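Local coordinates for protein CyaB (Pseudomonas aeruginosa, PDB 3R5G) that probably converts ATP into cyclic AMP, the chain being the class III catalytic domain of a longer membrane-bound adenylyl cyclase, at residues Y132-G136 against R137-L141. Sequence-based numbering, arbitrary orientation.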
loop_
_atom_site.group_PDB
_atom_site.type_symbol
_atom_site.label_atom_id
_atom_site.label_comp_id
_atom_site.label_asym_id
_atom_site.label_seq_id
_atom_site.Cartn_x
_atom_site.Cartn_y
_atom_site.Cartn_z
ATOM N N TYR A 132 4.651 5.026 -13.725
ATOM C CA TYR A 132 4.468 6.465 -13.550
ATOM C C TYR A 132 3.584 6.663 -12.330
ATOM O O TYR A 132 2.478 6.101 -12.287
ATOM C CB TYR A 132 3.640 6.941 -14.775
ATOM C CG TYR A 132 3.546 8.365 -14.819
ATOM C CD1 TYR A 132 4.609 9.156 -15.306
ATOM C CD2 TYR A 132 2.424 9.009 -14.300
ATOM C CE1 TYR A 132 4.527 10.517 -15.343
ATOM C CE2 TYR A 132 2.309 10.351 -14.352
ATOM C CZ TYR A 132 3.345 11.144 -14.842
ATOM O OH TYR A 132 3.332 12.493 -14.931
ATOM N N THR A 133 4.095 7.344 -11.299
ATOM C CA THR A 133 3.381 7.343 -9.980
ATOM C C THR A 133 3.887 8.513 -9.164
ATOM O O THR A 133 4.592 9.378 -9.672
ATOM C CB THR A 133 3.519 5.991 -9.302
ATOM O OG1 THR A 133 2.795 5.929 -8.035
ATOM C CG2 THR A 133 5.008 5.663 -9.099
ATOM N N ILE A 134 3.482 8.631 -7.884
ATOM C CA ILE A 134 3.780 9.807 -7.071
ATOM C C ILE A 134 4.241 9.325 -5.717
ATOM O O ILE A 134 3.865 8.204 -5.247
ATOM C CB ILE A 134 2.473 10.691 -6.890
ATOM C CG1 ILE A 134 1.284 9.837 -6.359
ATOM C CG2 ILE A 134 2.064 11.236 -8.315
ATOM C CD1 ILE A 134 -0.003 10.762 -5.949
ATOM N N ILE A 135 5.065 10.179 -5.125
ATOM C CA ILE A 135 5.577 9.932 -3.768
ATOM C C ILE A 135 5.669 11.249 -2.987
ATOM O O ILE A 135 5.707 12.360 -3.556
ATOM C CB ILE A 135 6.963 9.252 -3.863
ATOM C CG1 ILE A 135 7.986 10.188 -4.520
ATOM C CG2 ILE A 135 6.928 7.930 -4.529
ATOM C CD1 ILE A 135 9.492 9.572 -4.599
ATOM N N GLY A 136 5.770 11.166 -1.645
ATOM C CA GLY A 136 5.980 12.336 -0.848
ATOM C C GLY A 136 5.124 12.280 0.404
ATOM O O GLY A 136 4.180 11.416 0.526
ATOM N N ARG A 137 5.485 13.098 1.377
ATOM C CA ARG A 137 4.687 13.231 2.612
ATOM C C ARG A 137 3.195 13.455 2.390
ATOM O O ARG A 137 2.377 12.957 3.161
ATOM C CB ARG A 137 5.307 14.333 3.477
ATOM C CG ARG A 137 4.734 14.585 4.811
ATOM C CD ARG A 137 5.660 15.662 5.525
ATOM N NE ARG A 137 5.496 17.045 5.056
ATOM C CZ ARG A 137 5.439 18.118 5.872
ATOM N NH1 ARG A 137 5.501 17.972 7.204
ATOM N NH2 ARG A 137 5.295 19.351 5.370
ATOM N N GLU A 138 2.848 14.209 1.351
ATOM C CA GLU A 138 1.463 14.582 1.082
ATOM C C GLU A 138 0.721 13.398 0.503
ATOM O O GLU A 138 -0.486 13.204 0.741
ATOM C CB GLU A 138 1.434 15.764 0.119
ATOM C CG GLU A 138 2.068 17.086 0.667
ATOM C CD GLU A 138 1.403 17.756 1.824
ATOM O OE1 GLU A 138 0.362 17.390 2.293
ATOM O OE2 GLU A 138 2.039 18.707 2.356
ATOM N N VAL A 139 1.436 12.503 -0.191
ATOM C CA VAL A 139 0.836 11.271 -0.586
ATOM C C VAL A 139 0.570 10.361 0.654
ATOM O O VAL A 139 -0.509 9.768 0.807
ATOM C CB VAL A 139 1.735 10.478 -1.586
ATOM C CG1 VAL A 139 1.081 9.199 -2.005
ATOM C CG2 VAL A 139 2.158 11.324 -2.749
ATOM N N ASN A 140 1.548 10.275 1.546
ATOM C CA ASN A 140 1.380 9.446 2.706
ATOM C C ASN A 140 0.264 10.017 3.589
ATOM O O ASN A 140 -0.455 9.191 4.163
ATOM C CB ASN A 140 2.657 9.501 3.545
ATOM C CG ASN A 140 3.799 8.797 2.870
ATOM O OD1 ASN A 140 3.627 8.195 1.777
ATOM N ND2 ASN A 140 4.949 8.855 3.488
ATOM N N LEU A 141 0.078 11.327 3.594
ATOM C CA LEU A 141 -1.009 11.933 4.485
ATOM C C LEU A 141 -2.387 11.490 3.964
ATOM O O LEU A 141 -3.255 11.123 4.694
ATOM C CB LEU A 141 -0.859 13.421 4.645
ATOM C CG LEU A 141 -1.997 14.080 5.470
ATOM C CD1 LEU A 141 -2.032 13.499 6.896
ATOM C CD2 LEU A 141 -1.776 15.568 5.467
HETATM O O HOH W 1 5.228 8.441 -0.545
#
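The strand passes directly into the helix at Gly136, whose O opens the helical bonding by accepting Asn140 N (3.0 Å, N-H...O 159°), while Val139 N adds a weak bond to the same oxygen. Gly136, the N-cap residue, has backbone angles (phi 139°, psi 162°) suited to glycine, since there is no room beside the preceding carbonyl oxygen for a side chain. A water ties the two sides together: it accepts from Gly136 N and donates to Asn140 OD1 at 2.8 Å. Val139 points back at the strand; with CG1 anti to the backbone N (chi1 -179°), Val139 CG2 is left to rest on Ile135 C at 3.5 Å. The same methyl meets Ile134 CD1 at 3.9 Å, the two side chains crossing at a slant. Ile134 continues onto Val121, Leu10 and Phe65 of the sheet, and Val139 onto Phe14. Toward the second subunit, Asn140 ND2 bonds to its Thr21, Arg137 N at the helix start donates to its Glu25, and Ile135, turned the other way from Ile134, packs on its Leu32. The junction thus links strand 129-135, hydrogen-bonded to strand 118-124, with helix 137-148 at the dimer interface of the cyclase domain.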